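Local coordinates for protein STING-associated CdnE c-di-GMP synthase (Flavobacteriaceae, PDB 6WT8) that probably synthesises the cyclic dinucleotide c-di-GMP as a signal for an associated bacterial STING receptor, at residues 102-107 against 191-196. Sequence-based numbering, arbitrary orientation.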
ATOM      1  N   GLU A 102     -13.962   1.724   5.671  1.00 15.92           N
ATOM      2  CA  GLU A 102     -13.491   1.396   7.021  1.00 16.57           C
ATOM      3  C   GLU A 102     -11.988   1.186   7.119  1.00 14.84           C
ATOM      4  O   GLU A 102     -11.474   1.008   8.230  1.00 16.90           O
ATOM      5  CB  GLU A 102     -14.188   0.131   7.549  1.00 19.43           C
ATOM      6  CG  GLU A 102     -15.718   0.213   7.585  1.00 25.39           C
ATOM      7  CD  GLU A 102     -16.425  -0.131   6.266  1.00 30.69           C
ATOM      8  OE1 GLU A 102     -15.773  -0.566   5.268  1.00 23.71           O
ATOM      9  OE2 GLU A 102     -17.690   0.019   6.271  1.00 26.18           O
ATOM     10  N   ASN A 103     -11.253   1.156   6.023  1.00 15.89           N
ATOM     11  CA  ASN A 103      -9.806   1.026   6.133  1.00 15.15           C
ATOM     12  C   ASN A 103      -9.209   2.289   6.754  1.00 16.27           C
ATOM     13  O   ASN A 103      -9.657   3.410   6.505  1.00 15.61           O
ATOM     14  CB  ASN A 103      -9.191   0.814   4.760  1.00 16.98           C
ATOM     15  CG  ASN A 103      -9.591  -0.467   4.085  1.00 23.53           C
ATOM     16  OD1 ASN A 103      -9.724  -0.479   2.867  1.00 22.34           O
ATOM     17  ND2 ASN A 103      -9.732  -1.562   4.843  1.00 29.37           N
ATOM     18  N   ASP A 104      -8.161   2.106   7.563  1.00 15.02           N
ATOM     19  CA  ASP A 104      -7.511   3.182   8.266  1.00 14.75           C
ATOM     20  C   ASP A 104      -6.008   3.149   8.072  1.00 14.21           C
ATOM     21  O   ASP A 104      -5.416   2.082   7.844  1.00 15.45           O
ATOM     22  CB  ASP A 104      -7.797   3.049   9.761  1.00 14.46           C
ATOM     23  CG  ASP A 104      -9.172   3.478  10.100  1.00 16.01           C
ATOM     24  OD1 ASP A 104      -9.423   4.699  10.141  1.00 16.84           O
ATOM     25  OD2 ASP A 104     -10.019   2.587  10.330  1.00 19.03           O
ATOM     26  N   VAL A 105      -5.404   4.343   8.145  1.00 14.56           N
ATOM     27  CA  VAL A 105      -3.938   4.414   8.326  1.00 14.80           C
ATOM     28  C   VAL A 105      -3.581   3.714   9.633  1.00 16.33           C
ATOM     29  O   VAL A 105      -4.328   3.781  10.623  1.00 15.92           O
ATOM     30  CB  VAL A 105      -3.358   5.842   8.332  1.00 15.61           C
ATOM     31  CG1 VAL A 105      -3.609   6.587   6.995  1.00 19.95           C
ATOM     32  CG2 VAL A 105      -3.928   6.698   9.484  1.00 16.63           C
ATOM     33  N   ASP A 106      -2.413   3.058   9.661  1.00 14.82           N
ATOM     34  CA  ASP A 106      -1.845   2.641  10.950  1.00 13.55           C
ATOM     35  C   ASP A 106      -0.865   3.705  11.427  1.00 16.00           C
ATOM     36  O   ASP A 106      -0.107   4.287  10.618  1.00 16.15           O
ATOM     37  CB  ASP A 106      -0.995   1.359  10.844  1.00 14.47           C
ATOM     38  CG  ASP A 106      -1.731   0.134  10.442  1.00 24.79           C
ATOM     39  OD1 ASP A 106      -2.935   0.018  10.655  1.00 20.13           O
ATOM     40  OD2 ASP A 106      -1.045  -0.796   9.934  1.00 21.70           O
ATOM     41  N   LEU A 107      -0.837   3.939  12.740  1.00 13.74           N
ATOM     42  CA  LEU A 107       0.201   4.788  13.311  1.00 12.98           C
ATOM     43  C   LEU A 107       1.409   3.925  13.676  1.00 13.64           C
ATOM     44  O   LEU A 107       1.256   2.869  14.314  1.00 15.09           O
ATOM     45  CB  LEU A 107      -0.348   5.482  14.567  1.00 12.79           C
ATOM     46  CG  LEU A 107       0.665   6.411  15.297  1.00 16.61           C
ATOM     47  CD1 LEU A 107      -0.104   7.473  16.034  1.00 24.97           C
ATOM     48  CD2 LEU A 107       1.518   5.618  16.325  1.00 18.25           C
ATOM     49  N   PRO A 191     -12.520  12.135  15.449  1.00 26.29           N
ATOM     50  CA  PRO A 191     -13.602  11.483  14.726  1.00 29.56           C
ATOM     51  C   PRO A 191     -13.626  10.002  15.051  1.00 26.21           C
ATOM     52  O   PRO A 191     -12.621   9.496  15.527  1.00 24.50           O
ATOM     53  CB  PRO A 191     -13.244  11.733  13.262  1.00 26.63           C
ATOM     54  CG  PRO A 191     -11.753  11.854  13.244  1.00 27.21           C
ATOM     55  CD  PRO A 191     -11.366  12.460  14.593  1.00 24.69           C
ATOM     56  N   GLU A 192     -14.765   9.341  14.876  1.00 27.09           N
ATOM     57  CA  GLU A 192     -14.926   7.947  15.270  1.00 27.87           C
ATOM     58  C   GLU A 192     -14.229   7.038  14.263  1.00 24.07           C
ATOM     59  O   GLU A 192     -14.797   6.717  13.206  1.00 24.85           O
ATOM     60  CB  GLU A 192     -16.403   7.609  15.377  1.00 31.05           C
ATOM     61  CG  GLU A 192     -16.678   6.259  15.983  1.00 44.40           C
ATOM     62  CD  GLU A 192     -18.157   6.081  16.323  1.00 62.23           C
ATOM     63  OE1 GLU A 192     -18.515   5.025  16.890  1.00 66.63           O
ATOM     64  OE2 GLU A 192     -18.955   7.002  16.017  1.00 66.10           O
ATOM     65  N   ARG A 193     -13.007   6.604  14.606  1.00 19.79           N
ATOM     66  CA  ARG A 193     -12.201   5.702  13.774  1.00 18.60           C
ATOM     67  C   ARG A 193     -11.418   4.784  14.681  1.00 18.89           C
ATOM     68  O   ARG A 193     -11.053   5.177  15.784  1.00 21.05           O
ATOM     69  CB  ARG A 193     -11.183   6.417  12.877  1.00 18.77           C
ATOM     70  CG  ARG A 193     -11.791   7.487  11.917  1.00 22.73           C
ATOM     71  CD  ARG A 193     -12.681   6.909  10.820  1.00 18.12           C
ATOM     72  NE  ARG A 193     -11.940   6.057   9.872  1.00 17.78           N
ATOM     73  CZ  ARG A 193     -12.435   5.551   8.747  1.00 18.39           C
ATOM     74  NH1 ARG A 193     -13.631   5.886   8.312  1.00 20.93           N
ATOM     75  NH2 ARG A 193     -11.676   4.711   8.067  1.00 18.87           N
ATOM     76  N   ASP A 194     -11.116   3.562  14.193  1.00 19.75           N
ATOM     77  CA  ASP A 194     -10.304   2.618  14.957  1.00 17.39           C
ATOM     78  C   ASP A 194      -8.901   2.590  14.375  1.00 18.08           C
ATOM     79  O   ASP A 194      -8.712   2.293  13.191  1.00 20.31           O
ATOM     80  CB  ASP A 194     -10.912   1.219  14.942  1.00 20.13           C
ATOM     81  CG  ASP A 194     -12.350   1.213  15.434  1.00 27.08           C
ATOM     82  OD1 ASP A 194     -12.662   1.925  16.399  1.00 30.74           O
ATOM     83  OD2 ASP A 194     -13.176   0.520  14.817  1.00 35.07           O
ATOM     84  N   ILE A 195      -7.903   2.921  15.192  1.00 16.34           N
ATOM     85  CA  ILE A 195      -6.536   3.062  14.715  1.00 14.66           C
ATOM     86  C   ILE A 195      -5.643   2.013  15.368  1.00 15.29           C
ATOM     87  O   ILE A 195      -5.634   1.890  16.596  1.00 17.24           O
ATOM     88  CB  ILE A 195      -5.997   4.461  15.037  1.00 14.87           C
ATOM     89  CG1 ILE A 195      -6.892   5.551  14.412  1.00 16.76           C
ATOM     90  CG2 ILE A 195      -4.555   4.630  14.616  1.00 17.19           C
ATOM     91  CD1 ILE A 195      -7.008   5.502  12.876  1.00 17.95           C
ATOM     92  N   ASP A 196      -4.874   1.283  14.556  1.00 13.34           N
ATOM     93  CA  ASP A 196      -3.845   0.392  15.089  1.00 15.73           C
ATOM     94  C   ASP A 196      -2.546   1.152  15.304  1.00 15.42           C
ATOM     95  O   ASP A 196      -2.119   1.916  14.446  1.00 15.32           O
ATOM     96  CB  ASP A 196      -3.568  -0.775  14.135  1.00 16.01           C
ATOM     97  CG  ASP A 196      -4.506  -1.945  14.324  1.00 31.71           C
ATOM     98  OD1 ASP A 196      -4.526  -2.589  15.419  1.00 30.66           O
ATOM     99  OD2 ASP A 196      -5.240  -2.218  13.352  1.00 37.89           O
TER
HETATM  100  O   HOH W   1     -12.284   3.168  11.575  1.00 21.87           O
HETATM  101  O   HOH W   2      -5.050   1.350  11.635  1.00 18.27           O
HETATM  102  O   HOH W   3      -3.872  -2.807  10.995  1.00 46.15           O
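Asn103 O lies 2.9 Å from Arg193 NH2, at the guanidinium edge and near its plane, but the angle is too poor for a hydrogen bond; NH2 donates to Lys101 O and to Asp104 OD1. Bends at chi2 and chi3 bring NE of the arginine to Asp104, and the guanidinium meets it side-on, with NE 2.9 Å and NH2 3.1 Å from the same oxygen, Asp104 OD1. NE arrives on the syn side and NH2 from above the carboxylate, the two planes being 67° apart. Ser66 OG also bonds to OD1, so three donor atoms converge on one oxygen. An alanine in place of Arg193 would probably leave OD1 with Ser66 but without its ionic mate, and the carboxylate freer to turn. Asp104 OD2 accepts a hydrogen bond from a water 2.6 Å away, which in turn accepts from Asp194 N. Ile195 CD1 lies against the same carboxylate, 3.7 Å from OD1. A second water joins Val105 O and Asp106 OD1 to Asp196 N, linking the segments where 102-107 runs into strand 106-112, the parallel neighbour of strand 192-204. Asp104 and Asp106 form an Asp-x-Asp pattern that, with Asp196 on the adjacent strand, is consistent with the metal-binding acidic triad of nucleotidyltransferase folds. Asp106 and Asp196 lie side by side and point the same way, OD1 of Asp106 4.2 Å from OD2 of Asp196; a third water lies within reach of both, though with more acceptors nearby than protons to give. Asp106 OD2 bonds to Gln90, and Asp196 OD1 to Ser183 and Lys180. Leu107 begins the backbone pairing, its N donating to Asp196 O at 2.9 Å, nearly in line with the carbonyl (171°), while Leu107 CB meets Ile195 CG2 at 4.3 Å.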